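Local coordinates for amino acid ABC transporter, periplasmic amino acid-binding protein, putative (Streptococcus pneumoniae, PDB 4I62), which binds L-arginine in the cleft between its two lobes and probably hands it to an ABC importer in the membrane for uptake, at residues 195-198 with 204-207; 128-133 with 159-164; 44-49 with 154-159; 50-55 with 225-230. All blocks are in the same frame, centred on the assembly; numbering follows the deposited sequence. Where two conformers were deposited one is given.

Interaction 1. Residues 195-198 with 204-207; sequences VIFE and GFVE. With ARG (arginine), chain B.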
loop_
_atom_site.group_PDB
_atom_site.type_symbol
_atom_site.label_atom_id
_atom_site.label_comp_id
_atom_site.label_asym_id
_atom_site.label_seq_id
_atom_site.Cartn_x
_atom_site.Cartn_y
_atom_site.Cartn_z
ATOM N N VAL A 195 12.279 0.632 -9.793
ATOM C CA VAL A 195 11.456 0.010 -8.761
ATOM C C VAL A 195 10.008 0.051 -9.216
ATOM O O VAL A 195 9.532 1.071 -9.740
ATOM C CB VAL A 195 11.615 0.735 -7.397
ATOM C CG1 VAL A 195 10.684 0.139 -6.346
ATOM C CG2 VAL A 195 13.059 0.677 -6.943
ATOM N N ILE A 196 9.282 -1.054 -9.026
ATOM C CA ILE A 196 7.870 -1.121 -9.375
ATOM C C ILE A 196 7.018 -0.658 -8.208
ATOM O O ILE A 196 7.084 -1.259 -7.115
ATOM C CB ILE A 196 7.434 -2.557 -9.777
ATOM C CG1 ILE A 196 8.386 -3.188 -10.792
ATOM C CG2 ILE A 196 5.996 -2.567 -10.258
ATOM C CD1 ILE A 196 8.052 -4.626 -11.122
ATOM N N PHE A 197 6.193 0.371 -8.404
ATOM C CA PHE A 197 5.248 0.817 -7.393
ATOM C C PHE A 197 3.937 1.202 -8.067
ATOM O O PHE A 197 3.914 1.701 -9.196
ATOM C CB PHE A 197 5.717 2.096 -6.652
ATOM C CG PHE A 197 6.783 1.914 -5.609
ATOM C CD1 PHE A 197 6.730 0.942 -4.645
ATOM C CD2 PHE A 197 7.874 2.770 -5.596
ATOM C CE1 PHE A 197 7.762 0.811 -3.675
ATOM C CE2 PHE A 197 8.860 2.673 -4.623
ATOM C CZ PHE A 197 8.801 1.709 -3.661
ATOM N N GLU A 198 2.842 1.035 -7.326
ATOM C CA GLU A 198 1.557 1.568 -7.772
ATOM C C GLU A 198 1.634 3.096 -7.916
ATOM O O GLU A 198 2.323 3.774 -7.140
ATOM C CB GLU A 198 0.458 1.115 -6.811
ATOM C CG GLU A 198 0.165 -0.388 -7.036
ATOM C CD GLU A 198 -0.228 -1.210 -5.803
ATOM O OE1 GLU A 198 0.124 -0.838 -4.655
ATOM O OE2 GLU A 198 -0.816 -2.291 -6.001
ATOM N N GLY A 204 4.204 9.904 -5.049
ATOM C CA GLY A 204 4.564 10.461 -3.750
ATOM C C GLY A 204 6.074 10.482 -3.561
ATOM O O GLY A 204 6.639 11.465 -3.072
ATOM N N PHE A 205 6.742 9.400 -3.945
ATOM C CA PHE A 205 8.198 9.387 -3.830
ATOM C C PHE A 205 8.858 10.408 -4.771
ATOM O O PHE A 205 9.813 11.079 -4.389
ATOM C CB PHE A 205 8.771 7.974 -4.049
ATOM C CG PHE A 205 8.581 7.052 -2.877
ATOM C CD1 PHE A 205 9.148 7.366 -1.647
ATOM C CD2 PHE A 205 7.908 5.859 -2.997
ATOM C CE1 PHE A 205 8.991 6.512 -0.545
ATOM C CE2 PHE A 205 7.751 5.009 -1.899
ATOM C CZ PHE A 205 8.311 5.346 -0.682
ATOM N N VAL A 206 8.364 10.557 -6.007
ATOM C CA VAL A 206 8.924 11.563 -6.896
ATOM C C VAL A 206 8.771 12.967 -6.295
ATOM O O VAL A 206 9.697 13.777 -6.417
ATOM C CB VAL A 206 8.287 11.488 -8.300
ATOM C CG1 VAL A 206 8.708 12.666 -9.154
ATOM C CG2 VAL A 206 8.679 10.201 -8.976
ATOM N N GLU A 207 7.638 13.258 -5.647
ATOM C CA GLU A 207 7.441 14.593 -5.053
ATOM C C GLU A 207 8.567 14.992 -4.116
ATOM O O GLU A 207 8.926 16.180 -4.012
ATOM C CB GLU A 207 6.133 14.679 -4.249
ATOM C CG GLU A 207 4.849 14.604 -5.067
ATOM C CD GLU A 207 4.461 15.935 -5.674
ATOM O OE1 GLU A 207 5.197 16.932 -5.463
ATOM O OE2 GLU A 207 3.406 15.989 -6.343
HETATM N N ARG B . -0.663 -3.171 -3.093
HETATM C CA ARG B . 0.521 -4.042 -2.869
HETATM C C ARG B . 0.122 -5.377 -2.246
HETATM O O ARG B . -0.982 -5.477 -1.670
HETATM C CB ARG B . 1.589 -3.318 -2.071
HETATM C CG ARG B . 1.084 -2.774 -0.732
HETATM C CD ARG B . 2.220 -2.318 0.160
HETATM N NE ARG B . 1.698 -1.539 1.267
HETATM C CZ ARG B . 2.421 -1.023 2.240
HETATM N NH1 ARG B . 1.828 -0.337 3.212
HETATM N NH2 ARG B . 3.741 -1.199 2.253
HETATM O OXT ARG B . 0.977 -6.320 -2.307
#

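Interaction 2. Residues 128-133 with 159-164; sequences AKNKLI and SIQETM. With ARG (arginine), chain B.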
loop_
_atom_site.group_PDB
_atom_site.type_symbol
_atom_site.label_atom_id
_atom_site.label_comp_id
_atom_site.label_asym_id
_atom_site.label_seq_id
_atom_site.Cartn_x
_atom_site.Cartn_y
_atom_site.Cartn_z
ATOM N N ALA A 128 -5.666 0.986 -8.684
ATOM C CA ALA A 128 -4.347 1.511 -9.043
ATOM C C ALA A 128 -3.771 0.854 -10.290
ATOM O O ALA A 128 -4.163 -0.264 -10.620
ATOM C CB ALA A 128 -3.369 1.319 -7.869
ATOM N N LYS A 129 -2.930 1.595 -11.019
ATOM C CA LYS A 129 -2.048 1.035 -12.058
ATOM C C LYS A 129 -0.628 0.922 -11.502
ATOM O O LYS A 129 -0.202 1.705 -10.658
ATOM C CB LYS A 129 -2.019 1.897 -13.338
ATOM C CG LYS A 129 -3.356 1.983 -14.077
ATOM C CD LYS A 129 -3.238 2.839 -15.321
ATOM C CE LYS A 129 -4.526 2.821 -16.144
ATOM N NZ LYS A 129 -4.422 3.712 -17.336
ATOM N N ASN A 130 0.133 -0.039 -12.016
ATOM C CA ASN A 130 1.545 -0.170 -11.693
ATOM C C ASN A 130 2.427 0.675 -12.594
ATOM O O ASN A 130 2.180 0.773 -13.796
ATOM C CB ASN A 130 1.946 -1.641 -11.757
ATOM C CG ASN A 130 1.345 -2.403 -10.600
ATOM O OD1 ASN A 130 1.769 -2.240 -9.481
ATOM N ND2 ASN A 130 0.247 -3.130 -10.856
ATOM N N LYS A 131 3.457 1.274 -12.012
ATOM C CA LYS A 131 4.410 2.127 -12.709
ATOM C C LYS A 131 5.823 1.773 -12.284
ATOM O O LYS A 131 6.011 0.973 -11.350
ATOM C CB LYS A 131 4.155 3.606 -12.406
ATOM C CG LYS A 131 2.774 4.089 -12.734
ATOM C CD LYS A 131 2.588 4.146 -14.210
ATOM C CE LYS A 131 1.466 5.091 -14.548
ATOM N NZ LYS A 131 1.567 5.460 -15.988
ATOM N N LEU A 132 6.806 2.363 -12.981
ATOM C CA LEU A 132 8.202 2.319 -12.525
ATOM C C LEU A 132 8.631 3.681 -12.083
ATOM O O LEU A 132 8.387 4.685 -12.786
ATOM C CB LEU A 132 9.195 1.965 -13.604
ATOM C CG LEU A 132 9.100 0.622 -14.279
ATOM C CD1 LEU A 132 10.297 0.619 -15.300
ATOM C CD2 LEU A 132 9.218 -0.537 -13.301
ATOM N N ILE A 133 9.326 3.720 -10.957
ATOM C CA ILE A 133 10.121 4.882 -10.597
ATOM C C ILE A 133 11.589 4.595 -10.930
ATOM O O ILE A 133 12.088 3.481 -10.713
ATOM C CB ILE A 133 9.887 5.308 -9.110
ATOM C CG1 ILE A 133 10.572 6.641 -8.785
ATOM C CG2 ILE A 133 10.264 4.226 -8.132
ATOM C CD1 ILE A 133 10.123 7.205 -7.425
ATOM N N SER A 159 4.912 -8.105 -1.643
ATOM C CA SER A 159 3.936 -7.348 -2.439
ATOM C C SER A 159 3.565 -8.070 -3.732
ATOM O O SER A 159 4.325 -8.913 -4.248
ATOM C CB SER A 159 4.504 -5.967 -2.785
ATOM O OG SER A 159 5.547 -6.043 -3.756
ATOM N N ILE A 160 2.434 -7.662 -4.321
ATOM C CA ILE A 160 2.088 -8.190 -5.625
ATOM C C ILE A 160 3.041 -7.690 -6.709
ATOM O O ILE A 160 3.163 -8.315 -7.768
ATOM C CB ILE A 160 0.612 -7.933 -6.000
ATOM C CG1 ILE A 160 0.319 -6.466 -6.267
ATOM C CG2 ILE A 160 -0.344 -8.470 -4.928
ATOM C CD1 ILE A 160 -0.944 -6.257 -7.072
ATOM N N GLN A 161 3.723 -6.590 -6.459
ATOM C CA GLN A 161 4.739 -6.108 -7.389
ATOM C C GLN A 161 5.909 -7.074 -7.443
ATOM O O GLN A 161 6.481 -7.308 -8.530
ATOM C CB GLN A 161 5.216 -4.715 -6.965
ATOM C CG GLN A 161 4.185 -3.598 -7.225
ATOM C CD GLN A 161 2.947 -3.699 -6.352
ATOM O OE1 GLN A 161 3.010 -4.027 -5.154
ATOM N NE2 GLN A 161 1.802 -3.409 -6.933
ATOM N N GLU A 162 6.305 -7.628 -6.310
ATOM C CA GLU A 162 7.361 -8.641 -6.287
ATOM C C GLU A 162 6.926 -9.846 -7.111
ATOM O O GLU A 162 7.715 -10.390 -7.887
ATOM C CB GLU A 162 7.610 -9.068 -4.842
ATOM C CG GLU A 162 8.622 -10.206 -4.705
ATOM C CD GLU A 162 8.775 -10.729 -3.287
ATOM O OE1 GLU A 162 7.806 -10.841 -2.514
ATOM O OE2 GLU A 162 9.922 -11.079 -2.928
ATOM N N THR A 163 5.674 -10.270 -6.953
ATOM C CA THR A 163 5.149 -11.386 -7.745
ATOM C C THR A 163 5.171 -11.109 -9.244
ATOM O O THR A 163 5.569 -11.977 -10.035
ATOM C CB THR A 163 3.745 -11.755 -7.277
ATOM O OG1 THR A 163 3.815 -12.084 -5.885
ATOM C CG2 THR A 163 3.181 -12.932 -8.032
ATOM N N MET A 164 4.743 -9.913 -9.630
ATOM C CA MET A 164 4.761 -9.519 -11.035
ATOM C C MET A 164 6.175 -9.587 -11.595
ATOM O O MET A 164 6.376 -10.090 -12.701
ATOM C CB MET A 164 4.223 -8.095 -11.175
ATOM C CG MET A 164 3.769 -7.718 -12.550
ATOM S SD MET A 164 3.227 -5.980 -12.550
ATOM C CE MET A 164 2.737 -5.695 -10.832
HETATM N N ARG B . -0.663 -3.171 -3.093
HETATM C CA ARG B . 0.521 -4.042 -2.869
HETATM C C ARG B . 0.122 -5.377 -2.246
HETATM O O ARG B . -0.982 -5.477 -1.670
HETATM C CB ARG B . 1.589 -3.318 -2.071
HETATM C CG ARG B . 1.084 -2.774 -0.732
HETATM C CD ARG B . 2.220 -2.318 0.160
HETATM N NE ARG B . 1.698 -1.539 1.267
HETATM C CZ ARG B . 2.421 -1.023 2.240
HETATM N NH1 ARG B . 1.828 -0.337 3.212
HETATM N NH2 ARG B . 3.741 -1.199 2.253
HETATM O OXT ARG B . 0.977 -6.320 -2.307
#

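Interaction 3. Residues 44-49 with 154-159; sequences ALNPDF and GAQKGS. With ARG (arginine), chain B.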
loop_
_atom_site.group_PDB
_atom_site.type_symbol
_atom_site.label_atom_id
_atom_site.label_comp_id
_atom_site.label_asym_id
_atom_site.label_seq_id
_atom_site.Cartn_x
_atom_site.Cartn_y
_atom_site.Cartn_z
ATOM N N ALA A 44 -3.322 -3.739 11.430
ATOM C CA ALA A 44 -1.943 -3.966 10.955
ATOM C C ALA A 44 -1.668 -3.161 9.699
ATOM O O ALA A 44 -2.505 -3.129 8.781
ATOM C CB ALA A 44 -1.710 -5.442 10.692
ATOM N N LEU A 45 -0.483 -2.561 9.628
ATOM C CA LEU A 45 -0.119 -1.777 8.461
ATOM C C LEU A 45 1.399 -1.542 8.435
ATOM O O LEU A 45 2.075 -1.657 9.461
ATOM C CB LEU A 45 -0.876 -0.453 8.385
ATOM C CG LEU A 45 -0.464 0.656 9.348
ATOM C CD1 LEU A 45 -1.292 1.884 9.072
ATOM C CD2 LEU A 45 -0.461 0.334 10.837
ATOM N N ASN A 46 1.908 -1.182 7.262
ATOM C CA ASN A 46 3.318 -0.839 7.090
ATOM C C ASN A 46 3.416 0.624 6.658
ATOM O O ASN A 46 3.124 0.945 5.491
ATOM C CB ASN A 46 3.925 -1.748 6.034
ATOM C CG ASN A 46 5.315 -1.295 5.647
ATOM O OD1 ASN A 46 5.593 -0.994 4.467
ATOM N ND2 ASN A 46 6.177 -1.161 6.644
ATOM N N PRO A 47 3.812 1.528 7.581
ATOM C CA PRO A 47 3.697 2.975 7.313
ATOM C C PRO A 47 4.876 3.592 6.510
ATOM O O PRO A 47 5.563 4.507 6.963
ATOM C CB PRO A 47 3.618 3.573 8.717
ATOM C CG PRO A 47 4.480 2.662 9.536
ATOM C CD PRO A 47 4.169 1.278 8.992
ATOM N N ASP A 48 5.072 3.115 5.288
ATOM C CA ASP A 48 6.082 3.587 4.370
ATOM C C ASP A 48 5.449 3.572 2.964
ATOM O O ASP A 48 6.023 2.927 2.085
ATOM C CB ASP A 48 7.239 2.595 4.439
ATOM C CG ASP A 48 8.482 3.073 3.717
ATOM O OD1 ASP A 48 8.487 4.216 3.212
ATOM O OD2 ASP A 48 9.460 2.304 3.673
ATOM N N PHE A 49 4.288 4.208 2.795
ATOM C CA PHE A 49 3.430 3.977 1.638
ATOM C C PHE A 49 2.482 5.173 1.457
ATOM O O PHE A 49 1.262 5.013 1.350
ATOM C CB PHE A 49 2.676 2.638 1.827
ATOM C CG PHE A 49 2.204 1.988 0.557
ATOM C CD1 PHE A 49 3.114 1.473 -0.333
ATOM C CD2 PHE A 49 0.847 1.860 0.259
ATOM C CE1 PHE A 49 2.685 0.824 -1.492
ATOM C CE2 PHE A 49 0.414 1.219 -0.874
ATOM C CZ PHE A 49 1.333 0.693 -1.771
ATOM N N GLY A 154 13.739 -3.592 -8.565
ATOM C CA GLY A 154 13.323 -3.798 -7.190
ATOM C C GLY A 154 11.823 -3.787 -6.990
ATOM O O GLY A 154 11.072 -3.158 -7.723
ATOM N N ALA A 155 11.416 -4.448 -5.900
ATOM C CA ALA A 155 10.036 -4.442 -5.436
ATOM C C ALA A 155 10.016 -4.763 -3.952
ATOM O O ALA A 155 10.957 -5.349 -3.416
ATOM C CB ALA A 155 9.175 -5.448 -6.199
ATOM N N GLN A 156 8.912 -4.417 -3.295
ATOM C CA GLN A 156 8.797 -4.670 -1.863
ATOM C C GLN A 156 8.500 -6.140 -1.586
ATOM O O GLN A 156 7.611 -6.757 -2.190
ATOM C CB GLN A 156 7.730 -3.768 -1.228
ATOM C CG GLN A 156 7.664 -3.998 0.313
ATOM C CD GLN A 156 6.756 -3.046 1.072
ATOM O OE1 GLN A 156 5.631 -2.796 0.667
ATOM N NE2 GLN A 156 7.223 -2.537 2.186
ATOM N N LYS A 157 9.242 -6.704 -0.638
ATOM C CA LYS A 157 9.011 -8.083 -0.241
ATOM C C LYS A 157 7.585 -8.293 0.252
ATOM O O LYS A 157 7.093 -7.514 1.094
ATOM C CB LYS A 157 9.990 -8.472 0.853
ATOM C CG LYS A 157 10.104 -9.979 1.058
ATOM C CD LYS A 157 10.948 -10.314 2.301
ATOM C CE LYS A 157 11.247 -11.797 2.412
ATOM N NZ LYS A 157 10.007 -12.600 2.363
ATOM N N GLY A 158 6.923 -9.334 -0.264
ATOM C CA GLY A 158 5.554 -9.637 0.138
ATOM C C GLY A 158 4.499 -8.943 -0.699
ATOM O O GLY A 158 3.308 -9.175 -0.457
ATOM N N SER A 159 4.912 -8.105 -1.643
ATOM C CA SER A 159 3.936 -7.348 -2.439
ATOM C C SER A 159 3.565 -8.070 -3.732
ATOM O O SER A 159 4.325 -8.913 -4.248
ATOM C CB SER A 159 4.504 -5.967 -2.785
ATOM O OG SER A 159 5.547 -6.043 -3.756
HETATM N N ARG B . -0.663 -3.171 -3.093
HETATM C CA ARG B . 0.521 -4.042 -2.869
HETATM C C ARG B . 0.122 -5.377 -2.246
HETATM O O ARG B . -0.982 -5.477 -1.670
HETATM C CB ARG B . 1.589 -3.318 -2.071
HETATM C CG ARG B . 1.084 -2.774 -0.732
HETATM C CD ARG B . 2.220 -2.318 0.160
HETATM N NE ARG B . 1.698 -1.539 1.267
HETATM C CZ ARG B . 2.421 -1.023 2.240
HETATM N NH1 ARG B . 1.828 -0.337 3.212
HETATM N NH2 ARG B . 3.741 -1.199 2.253
HETATM O OXT ARG B . 0.977 -6.320 -2.307
#

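Interaction 4. Residues 50-55 with 225-230; sequences APFEYQ and DSYAVA. With ARG (arginine), chain B.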
loop_
_atom_site.group_PDB
_atom_site.type_symbol
_atom_site.label_atom_id
_atom_site.label_comp_id
_atom_site.label_asym_id
_atom_site.label_seq_id
_atom_site.Cartn_x
_atom_site.Cartn_y
_atom_site.Cartn_z
ATOM N N ALA A 50 3.052 6.386 1.402
ATOM C CA ALA A 50 2.232 7.572 1.191
ATOM C C ALA A 50 1.554 7.463 -0.180
ATOM O O ALA A 50 2.197 7.046 -1.158
ATOM C CB ALA A 50 3.077 8.835 1.248
ATOM N N PRO A 51 0.294 7.887 -0.296
ATOM C CA PRO A 51 -0.502 8.657 0.683
ATOM C C PRO A 51 -1.281 7.800 1.696
ATOM O O PRO A 51 -1.934 8.354 2.596
ATOM C CB PRO A 51 -1.503 9.421 -0.226
ATOM C CG PRO A 51 -1.706 8.467 -1.376
ATOM C CD PRO A 51 -0.343 7.891 -1.633
ATOM N N PHE A 52 -1.246 6.484 1.531
ATOM C CA PHE A 52 -2.117 5.583 2.305
ATOM C C PHE A 52 -1.704 5.491 3.773
ATOM O O PHE A 52 -2.543 5.645 4.688
ATOM C CB PHE A 52 -2.181 4.223 1.604
ATOM C CG PHE A 52 -2.738 4.353 0.223
ATOM C CD1 PHE A 52 -4.111 4.511 0.044
ATOM C CD2 PHE A 52 -1.893 4.471 -0.882
ATOM C CE1 PHE A 52 -4.636 4.739 -1.211
ATOM C CE2 PHE A 52 -2.427 4.717 -2.139
ATOM C CZ PHE A 52 -3.789 4.851 -2.299
ATOM N N GLU A 53 -0.418 5.242 4.032
ATOM C CA GLU A 53 0.124 5.281 5.403
ATOM C C GLU A 53 1.598 5.647 5.322
ATOM O O GLU A 53 2.331 5.079 4.503
ATOM C CB GLU A 53 -0.074 3.961 6.152
ATOM C CG GLU A 53 0.345 2.714 5.373
ATOM C CD GLU A 53 -0.733 2.171 4.467
ATOM O OE1 GLU A 53 -1.925 2.370 4.876
ATOM O OE2 GLU A 53 -0.454 1.535 3.414
ATOM N N TYR A 54 2.031 6.551 6.189
ATOM C CA TYR A 54 3.414 7.001 6.158
ATOM C C TYR A 54 3.714 7.650 7.495
ATOM O O TYR A 54 2.826 7.904 8.317
ATOM C CB TYR A 54 3.658 7.949 4.971
ATOM C CG TYR A 54 2.813 9.220 4.939
ATOM C CD1 TYR A 54 1.511 9.182 4.426
ATOM C CD2 TYR A 54 3.323 10.454 5.378
ATOM C CE1 TYR A 54 0.753 10.318 4.336
ATOM C CE2 TYR A 54 2.540 11.596 5.319
ATOM C CZ TYR A 54 1.267 11.523 4.797
ATOM O OH TYR A 54 0.472 12.648 4.716
ATOM N N GLN A 55 4.999 7.912 7.710
ATOM C CA GLN A 55 5.453 8.612 8.905
ATOM C C GLN A 55 5.668 10.072 8.587
ATOM O O GLN A 55 6.381 10.417 7.623
ATOM C CB GLN A 55 6.746 8.011 9.453
ATOM C CG GLN A 55 6.624 6.581 9.942
ATOM C CD GLN A 55 7.898 6.101 10.601
ATOM O OE1 GLN A 55 8.184 6.452 11.746
ATOM N NE2 GLN A 55 8.679 5.314 9.879
ATOM N N ASP A 225 -6.231 -4.136 -10.153
ATOM C CA ASP A 225 -5.472 -4.010 -8.934
ATOM C C ASP A 225 -6.281 -3.101 -8.015
ATOM O O ASP A 225 -6.175 -1.865 -8.105
ATOM C CB ASP A 225 -4.110 -3.392 -9.241
ATOM C CG ASP A 225 -3.224 -3.282 -8.016
ATOM O OD1 ASP A 225 -3.645 -3.702 -6.904
ATOM O OD2 ASP A 225 -2.090 -2.786 -8.185
ATOM N N SER A 226 -7.090 -3.708 -7.169
ATOM C CA SER A 226 -7.962 -2.968 -6.266
ATOM C C SER A 226 -7.575 -3.175 -4.821
ATOM O O SER A 226 -7.336 -4.312 -4.381
ATOM C CB SER A 226 -9.395 -3.437 -6.451
ATOM O OG SER A 226 -9.821 -3.157 -7.777
ATOM N N TYR A 227 -7.479 -2.067 -4.063
ATOM C CA TYR A 227 -7.183 -2.151 -2.653
ATOM C C TYR A 227 -8.462 -2.453 -1.854
ATOM O O TYR A 227 -9.541 -1.959 -2.179
ATOM C CB TYR A 227 -6.630 -0.835 -2.107
ATOM C CG TYR A 227 -5.294 -0.380 -2.587
ATOM C CD1 TYR A 227 -4.500 -1.151 -3.419
ATOM C CD2 TYR A 227 -4.834 0.876 -2.183
ATOM C CE1 TYR A 227 -3.234 -0.670 -3.843
ATOM C CE2 TYR A 227 -3.607 1.356 -2.595
ATOM C CZ TYR A 227 -2.821 0.587 -3.424
ATOM O OH TYR A 227 -1.585 1.105 -3.790
ATOM N N ALA A 228 -8.289 -3.256 -0.802
ATOM C CA ALA A 228 -9.388 -3.623 0.070
ATOM C C ALA A 228 -8.847 -3.873 1.472
ATOM O O ALA A 228 -7.623 -4.039 1.678
ATOM C CB ALA A 228 -10.104 -4.838 -0.482
ATOM N N VAL A 229 -9.744 -3.886 2.449
ATOM C CA VAL A 229 -9.395 -4.232 3.816
ATOM C C VAL A 229 -9.450 -5.743 3.975
ATOM O O VAL A 229 -10.437 -6.368 3.586
ATOM C CB VAL A 229 -10.384 -3.572 4.772
ATOM C CG1 VAL A 229 -10.149 -4.028 6.218
ATOM C CG2 VAL A 229 -10.362 -2.053 4.614
ATOM N N ALA A 230 -8.378 -6.327 4.524
ATOM C CA ALA A 230 -8.367 -7.790 4.733
ATOM C C ALA A 230 -8.722 -8.119 6.153
ATOM O O ALA A 230 -8.351 -7.407 7.108
ATOM C CB ALA A 230 -6.983 -8.367 4.415
HETATM N N ARG B . -0.663 -3.171 -3.093
HETATM C CA ARG B . 0.521 -4.042 -2.869
HETATM C C ARG B . 0.122 -5.377 -2.246
HETATM O O ARG B . -0.982 -5.477 -1.670
HETATM C CB ARG B . 1.589 -3.318 -2.071
HETATM C CG ARG B . 1.084 -2.774 -0.732
HETATM C CD ARG B . 2.220 -2.318 0.160
HETATM N NE ARG B . 1.698 -1.539 1.267
HETATM C CZ ARG B . 2.421 -1.023 2.240
HETATM N NH1 ARG B . 1.828 -0.337 3.212
HETATM N NH2 ARG B . 3.741 -1.199 2.253
HETATM O OXT ARG B . 0.977 -6.320 -2.307
#

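Interaction 1. Residues 195-198 with 204-207
The ring of Phe197 barely overlaps that of Phe205: the side chains cross at about a right angle, and the near-parallel rings are slid apart and meet obliquely. The planes are only 29° from parallel, but the centroids of Phe197 and Phe205 stand 5.3 Å apart, so the pair is slid too far for a full offset stack. Contact is carried by the CD2, CE2 and CZ side of Phe197 against CD2 and CE2 of Phe205; the nearest approach is Phe197 CE2 to Phe205 CD2 at 3.7 Å. Val195 CG1 covers one face of the Phe197 ring, 3.5 Å above its plane and off toward the rim. Ile184 of helix 180-188 touches both phenylalanines. The contact therefore packs the end of strand 194-198 against helix 199-208, which follows it directly in the alpha/beta lobe of this type II periplasmic-binding-protein fold.

One residue on, the side chain of Glu198 goes to the bound arginine. Its CG stands anti to the carbonyl carbon (chi1 -73°) and the chain bends at chi2, which brings both carboxylate oxygens to the ligand amino group. The ligand N donates to Glu198 OE1 at 2.9 Å and, weakly, to Glu198 OE2 at 3.0 Å. Tyr227 OH is a second partner of OE1.

Asp225 OD2 also comes close to Glu198 OE2, which may raise the proton affinity of the pair. The chemistry is thus divided: apolar rings join strand to helix, while the acid pair, even if it shares a proton, would probably carry net negative charge and favour a protonated alpha-amino group.

Interaction 2. Residues 128-133 with 159-164
Gln161 leaves the first turn of helix 160-168 and reaches across to Asn130 on strand 126-135. Beyond CB, its CG passes 3.6 Å from Asn130 OD1. A bend at chi2 (68°) then turns the amide so that its two ends serve different partners. OE1 faces the bound arginine, 3.4 Å from the ligand CA, a packing contact over the alpha-carbon. NE2 donates to Asn130 OD1 at 2.8 Å, with an N-H...O angle of 165°. The bond is well directed at both ends: NE2 lies in the carbonyl plane of Asn130 on a lone pair of OD1, and OD1 lies close to the amide plane of Gln161, although the two amides are turned 43° from each other. Glu198 OE2 is a further, weak acceptor for the same NE2.

The helix start on which Gln161 sits is an N-terminal anion site, as is common in periplasmic binding proteins. Ser159 is the N-cap, its OG accepting from Glu162 N at 3.1 Å, and Ile160 N donates to the ligand carboxylate oxygen OXT at 2.8 Å. The partial positive charge of the helix start would favour a carboxylate there. Because Ile160 and Gln161 are consecutive, one helical turn presents a backbone N-H to the carboxylate and an amide oxygen beside the alpha-carbon.

Farther along the helix, Met164 extends its chain before bending at chi3, and its CE comes to 3.6 Å from Asn130 ND2. Met164 was modelled in two conformers, so this touch holds for one of them.

Interaction 3. Residues 44-49 with 154-159
This contact spans the ligand cleft of the periplasmic-binding-protein fold, joining the loop after strand 40-45 in one lobe to the end of strand 152-156 in the other. Asn46 and Gln156 approach from opposite directions. Gln156 NE2 donates to Asn46 OD1 at 3.2 Å; the bond is fairly straight (162°), but the donor sits 46° out of the carbonyl plane of Asn46.

The ligand guanidinium completes the bridge. Its NH2 donates to Asn46 OD1 at 2.9 Å and to Gln156 OE1 at 2.9 Å, so both ends of the Gln156 amide are engaged and Asn46 OD1 receives two donors. Gln156 reaches there with CG opposite the backbone N (chi1 -177°) and an extended chain. Pro178 O also accepts from Gln156 NE2, and Met88 O from Asn46 ND2, which fixes how each amide is flipped. The ligand NH1 uses a backbone acceptor, Asn46 O, at 2.9 Å.

After Gln156 the chain makes a type II turn to Ser159, with Gly158 at a positive phi; Gln156 O accepts from both Ser159 N and Ser159 OG. Across the pocket, the ligand NE lies 3.4 Å above the centre of the Phe49 ring.

Interaction 4. Residues 50-55 with 225-230
Phe52 offers a ring face to Tyr227, and this T-shaped pair is the tight part of the contact. The edge of Tyr227 points at Phe52 with the planes at 76° and the Phe52 and Tyr227 centroids 5.0 Å apart. Tyr227 CE2 is the leading atom, 3.5 Å from Phe52 CZ and placed toward the rim of the ring instead of over its middle. On the opposite face of Phe52 sits CG of Pro51, which follows a cis peptide bond, so the ring is covered from both sides. Tyr126 packs against both aromatics.

Beside this pair the two segments draw apart. Glu53 makes no contact with 225-230 and turns to the ligand instead: its CG is wedged between the backbone N and the carbonyl carbon (chi1 49°), and a further bend at chi2 brings OE2 to the ligand NH1, which donates to it at 3.0 Å. Farther out, Gln55 is exposed to solvent on strand 54-58, well away from Tyr227.

Tyr227 also borders the site: its CE1 lies 3.7 Å from the ligand N, while its OH is hydrogen-bonded to Glu198 OE1. A buried aromatic pair thus adjoins polar ligand contacts at both ends of the arginine. Glu53, whose OE1 lies close to Asp68 OD2, would probably counter the guanidinium charge, and the hydroxyl of Tyr227 shares Glu198 OE1 with the ligand amino group, tying the aromatic pair to the acid that accepts from that group.

Overall arrangement
From the N terminus, the chain first passes 44-49 and 50-55, the opening segments of interactions 3 and 4, and then 128-133, which opens interaction 2. Interaction 3 closes at 154-159 and interaction 2 at 159-164; the two share Ser159 and cross. Interaction 1 is a short local closure, from strand 194-198 to the helix after it. Interaction 4 closes last, at 225-230, so its long loop contains interactions 1 and 2 whole and crosses interaction 3. Strands 126-135, 152-156, 194-198 and 226-232 belong to one mixed sheet. Interactions 1 and 2 pack helices against it, whereas 3 and 4 tie it to the loop between strands 40-45 and 54-58. All four touch the bound arginine.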